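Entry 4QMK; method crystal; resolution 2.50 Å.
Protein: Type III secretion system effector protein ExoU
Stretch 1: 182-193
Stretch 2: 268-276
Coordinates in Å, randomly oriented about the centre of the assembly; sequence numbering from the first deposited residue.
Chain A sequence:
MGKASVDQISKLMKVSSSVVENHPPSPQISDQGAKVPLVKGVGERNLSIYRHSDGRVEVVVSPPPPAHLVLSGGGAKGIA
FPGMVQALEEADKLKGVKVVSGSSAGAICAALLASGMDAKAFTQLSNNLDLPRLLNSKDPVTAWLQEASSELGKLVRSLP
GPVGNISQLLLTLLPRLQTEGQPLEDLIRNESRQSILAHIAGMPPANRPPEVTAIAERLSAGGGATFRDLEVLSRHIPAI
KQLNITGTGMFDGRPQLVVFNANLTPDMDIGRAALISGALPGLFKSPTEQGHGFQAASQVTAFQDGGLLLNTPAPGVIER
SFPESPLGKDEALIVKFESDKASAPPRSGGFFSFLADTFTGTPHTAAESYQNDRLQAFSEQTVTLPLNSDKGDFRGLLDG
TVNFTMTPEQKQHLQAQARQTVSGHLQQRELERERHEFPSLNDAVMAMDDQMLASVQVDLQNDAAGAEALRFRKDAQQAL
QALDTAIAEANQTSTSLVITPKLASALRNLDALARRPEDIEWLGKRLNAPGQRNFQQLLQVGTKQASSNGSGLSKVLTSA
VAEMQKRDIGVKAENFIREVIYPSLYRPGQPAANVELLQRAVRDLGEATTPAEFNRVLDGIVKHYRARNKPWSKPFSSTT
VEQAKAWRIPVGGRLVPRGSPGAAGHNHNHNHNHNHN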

# COMPACT_ATOMS: atom_id res chain seq x y z
N GLN A 182 -5.97 -22.72 8.13
CA GLN A 182 -5.01 -22.51 7.04
C GLN A 182 -3.72 -23.24 7.38
O GLN A 182 -2.67 -22.65 7.45
CB GLN A 182 -4.75 -21.02 6.88
CG GLN A 182 -5.98 -20.20 6.51
CD GLN A 182 -6.35 -20.30 5.03
OE1 GLN A 182 -5.64 -20.92 4.23
NE2 GLN A 182 -7.46 -19.65 4.65
N PRO A 183 -3.81 -24.55 7.61
CA PRO A 183 -2.65 -25.32 8.07
C PRO A 183 -1.31 -24.98 7.43
O PRO A 183 -0.31 -24.76 8.12
CB PRO A 183 -3.06 -26.77 7.73
CG PRO A 183 -4.36 -26.67 6.99
CD PRO A 183 -4.98 -25.41 7.47
N LEU A 184 -1.29 -24.92 6.11
CA LEU A 184 -0.06 -24.74 5.37
C LEU A 184 0.55 -23.37 5.59
O LEU A 184 1.71 -23.23 5.90
CB LEU A 184 -0.34 -24.93 3.89
CG LEU A 184 0.90 -25.01 2.98
CD1 LEU A 184 1.72 -26.25 3.27
CD2 LEU A 184 0.47 -24.96 1.51
N GLU A 185 -0.26 -22.36 5.41
CA GLU A 185 0.17 -21.01 5.55
C GLU A 185 0.69 -20.70 6.97
O GLU A 185 1.63 -19.89 7.15
CB GLU A 185 -1.07 -20.20 5.15
CG GLU A 185 -0.99 -18.71 5.18
CD GLU A 185 -2.33 -18.04 4.87
OE1 GLU A 185 -3.31 -18.77 4.60
OE2 GLU A 185 -2.42 -16.79 4.89
N ASP A 186 0.12 -21.37 7.97
CA ASP A 186 0.52 -21.21 9.37
C ASP A 186 1.87 -21.88 9.63
O ASP A 186 2.80 -21.26 10.16
CB ASP A 186 -0.52 -21.85 10.29
CG ASP A 186 -1.91 -21.21 10.17
OD1 ASP A 186 -2.05 -20.11 9.56
OD2 ASP A 186 -2.86 -21.85 10.71
N LEU A 187 1.96 -23.16 9.27
CA LEU A 187 3.21 -23.88 9.37
C LEU A 187 4.34 -23.04 8.76
O LEU A 187 5.34 -22.77 9.42
CB LEU A 187 3.10 -25.19 8.63
CG LEU A 187 4.48 -25.83 8.44
CD1 LEU A 187 4.61 -27.09 9.30
CD2 LEU A 187 4.77 -26.20 6.99
N ILE A 188 4.17 -22.62 7.51
CA ILE A 188 5.16 -21.81 6.85
C ILE A 188 5.44 -20.55 7.68
O ILE A 188 6.59 -20.21 7.93
CB ILE A 188 4.72 -21.40 5.42
CG1 ILE A 188 4.57 -22.64 4.54
CG2 ILE A 188 5.75 -20.49 4.73
CD1 ILE A 188 4.13 -22.31 3.12
N ARG A 189 4.39 -19.86 8.08
CA ARG A 189 4.57 -18.61 8.80
C ARG A 189 5.28 -18.78 10.14
O ARG A 189 6.12 -17.94 10.50
CB ARG A 189 3.24 -17.90 8.99
CG ARG A 189 3.33 -16.67 9.88
CD ARG A 189 2.09 -15.79 9.86
NE ARG A 189 1.51 -15.71 8.53
CZ ARG A 189 0.51 -16.49 8.11
NH1 ARG A 189 -0.07 -17.38 8.93
NH2 ARG A 189 0.07 -16.34 6.87
N ASN A 190 4.97 -19.85 10.87
CA ASN A 190 5.64 -20.12 12.14
C ASN A 190 7.11 -20.44 11.92
O ASN A 190 7.99 -19.85 12.57
CB ASN A 190 4.98 -21.26 12.93
CG ASN A 190 3.56 -20.93 13.36
OD1 ASN A 190 3.24 -19.77 13.63
ND2 ASN A 190 2.71 -21.95 13.45
N GLU A 191 7.36 -21.35 11.00
CA GLU A 191 8.72 -21.80 10.73
C GLU A 191 9.63 -20.69 10.21
O GLU A 191 10.80 -20.60 10.62
CB GLU A 191 8.69 -22.99 9.78
CG GLU A 191 7.99 -24.20 10.37
CD GLU A 191 8.77 -24.79 11.53
OE1 GLU A 191 10.02 -24.91 11.41
OE2 GLU A 191 8.12 -25.12 12.57
N SER A 192 9.11 -19.81 9.35
CA SER A 192 9.93 -18.68 8.85
C SER A 192 10.24 -17.68 9.98
O SER A 192 11.38 -17.23 10.12
CB SER A 192 9.28 -18.00 7.65
OG SER A 192 7.90 -17.75 7.87
N ARG A 193 9.23 -17.38 10.78
CA ARG A 193 9.38 -16.50 11.98
C ARG A 193 10.50 -17.02 12.90
O ARG A 193 11.47 -16.30 13.19
CB ARG A 193 8.06 -16.44 12.78
CG ARG A 193 7.86 -15.18 13.63
CD ARG A 193 6.77 -15.29 14.70
NE ARG A 193 5.71 -16.24 14.39
CZ ARG A 193 4.62 -16.01 13.65
NH1 ARG A 193 3.75 -16.99 13.46
NH2 ARG A 193 4.39 -14.82 13.08
N MET A 268 3.28 -8.02 1.43
CA MET A 268 2.50 -9.22 1.51
C MET A 268 3.17 -10.31 2.29
O MET A 268 4.36 -10.49 2.18
CB MET A 268 2.21 -9.79 0.14
CG MET A 268 1.08 -10.78 0.23
SD MET A 268 0.83 -11.56 -1.29
CE MET A 268 -0.76 -12.34 -1.03
N ASP A 269 2.35 -11.06 3.03
CA ASP A 269 2.78 -12.16 3.83
C ASP A 269 3.23 -13.24 2.90
O ASP A 269 2.53 -13.55 1.92
CB ASP A 269 1.59 -12.66 4.65
CG ASP A 269 1.97 -13.75 5.61
OD1 ASP A 269 2.49 -13.44 6.70
OD2 ASP A 269 1.74 -14.93 5.29
N ILE A 270 4.38 -13.83 3.18
CA ILE A 270 4.94 -14.85 2.28
C ILE A 270 4.19 -16.16 2.32
O ILE A 270 4.11 -16.87 1.31
CB ILE A 270 6.44 -15.06 2.48
CG1 ILE A 270 6.78 -15.65 3.84
CG2 ILE A 270 7.17 -13.71 2.38
CD1 ILE A 270 8.28 -15.84 4.04
N GLY A 271 3.61 -16.48 3.47
CA GLY A 271 2.86 -17.72 3.63
C GLY A 271 1.64 -17.72 2.76
O GLY A 271 1.38 -18.68 2.01
N ARG A 272 0.92 -16.62 2.82
CA ARG A 272 -0.27 -16.42 2.03
C ARG A 272 0.10 -16.47 0.53
O ARG A 272 -0.61 -17.11 -0.26
CB ARG A 272 -0.92 -15.09 2.47
CG ARG A 272 -2.20 -14.63 1.76
CD ARG A 272 -3.22 -15.73 1.52
NE ARG A 272 -3.81 -16.24 2.75
CZ ARG A 272 -4.90 -15.77 3.34
NH1 ARG A 272 -5.58 -14.75 2.86
NH2 ARG A 272 -5.30 -16.36 4.45
N ALA A 273 1.24 -15.86 0.15
CA ALA A 273 1.71 -15.85 -1.23
C ALA A 273 1.93 -17.24 -1.73
O ALA A 273 1.64 -17.54 -2.91
CB ALA A 273 3.03 -15.11 -1.33
N ALA A 274 2.53 -18.06 -0.87
CA ALA A 274 2.87 -19.43 -1.20
C ALA A 274 1.63 -20.31 -1.31
O ALA A 274 1.59 -21.23 -2.12
CB ALA A 274 3.79 -20.01 -0.12
N LEU A 275 0.64 -20.04 -0.48
CA LEU A 275 -0.58 -20.78 -0.54
C LEU A 275 -1.25 -20.51 -1.89
O LEU A 275 -1.75 -21.44 -2.55
CB LEU A 275 -1.51 -20.37 0.59
CG LEU A 275 -2.95 -20.92 0.56
CD1 LEU A 275 -2.96 -22.39 0.94
CD2 LEU A 275 -3.78 -20.13 1.57
N ILE A 276 -1.30 -19.22 -2.25
CA ILE A 276 -1.96 -18.77 -3.48
C ILE A 276 -1.24 -19.43 -4.64
O ILE A 276 -1.84 -20.00 -5.56
CB ILE A 276 -1.79 -17.25 -3.71
CG1 ILE A 276 -2.19 -16.44 -2.49
CG2 ILE A 276 -2.52 -16.81 -4.99
CD1 ILE A 276 -3.55 -15.86 -2.51

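Two helices, 183-193 and 270-276, cross at 141° between their N-to-C directions, with axes only 8.4 Å apart at closest approach. Glycine makes this possible: the CA atoms of Glu185 and Gly271 lie 4.7 Å from each other, and a CB built on Gly271 would sit 3.0 Å from Glu185 O, a clash. With no side chain there, Glu185 CG packs 3.7 Å from Gly271 C.

Around this close point the contact is held by charge, arranged so that most polar atoms have a named partner; Gln182, poorly ordered, makes no hydrogen bond across the contact. Asp269 carries the heaviest load. It is the N-cap of the second helix, and its OD2 accepts from Arg272 N at 3.1 Å and, weakly, from Gly271 N at 3.0 Å, using backbone donors that the first turn of a helix leaves without a carbonyl partner. The same carboxylate receives Arg189 in a two-pronged salt bridge: Arg189 NE donates to Asp269 OD1 at 3.1 Å with a nearly straight angle of 172°, and Arg189 NH2 donates to Asp269 OD2 at 2.7 Å. OD2 lies at the edge of the guanidinium, near its plane, where the N-H groups point. The CA-to-CB bond of Arg189 points sideways to the second stretch, but chi1 and chi2, both t, and an m chi3 bring the end of the chain to Asp269.

Glu185 joins the two charge pairs. Its fully extended side chain, with chi1 and chi2 both t, brings OE1 within 3.1 Å of Arg272 NH2, a hydrogen bond, while OE2 accepts from Arg272 NE at 2.6 Å; that second bond is short but weak, at 120°. Glu185 OE2 also accepts from Arg189 NH2 at 3.2 Å, within its own helix. Thus Arg189 NH2 serves two carboxylates, and the positive charge between them offsets the proximity of Glu185 OE2 and Asp269 OD2, 4.6 Å apart. Arg189 NH1 turns back to Asp186 OD1 at 3.4 Å in a weak bond, and Arg272 NH1 is satisfied elsewhere in the structure.

Apolar side chains fill in beside this network. Ile188 CD1 meets Ala274 CB at 4.0 Å, a contact of two apolar side chains whose CA-to-CB bonds both point toward the other stretch, and Ile188 CG2 lies 4.2 Å from Gly271 CA. Leu184 CD2 is 4.3 Å from Leu275 CD1, while Leu275 CD2 packs 3.4 Å from Glu185 OE1, bringing hydrocarbon against the buried carboxylate.

The rule to draw is economical: place a glycine where the backbones meet, and let a capping aspartate also anchor an arginine from the partner helix.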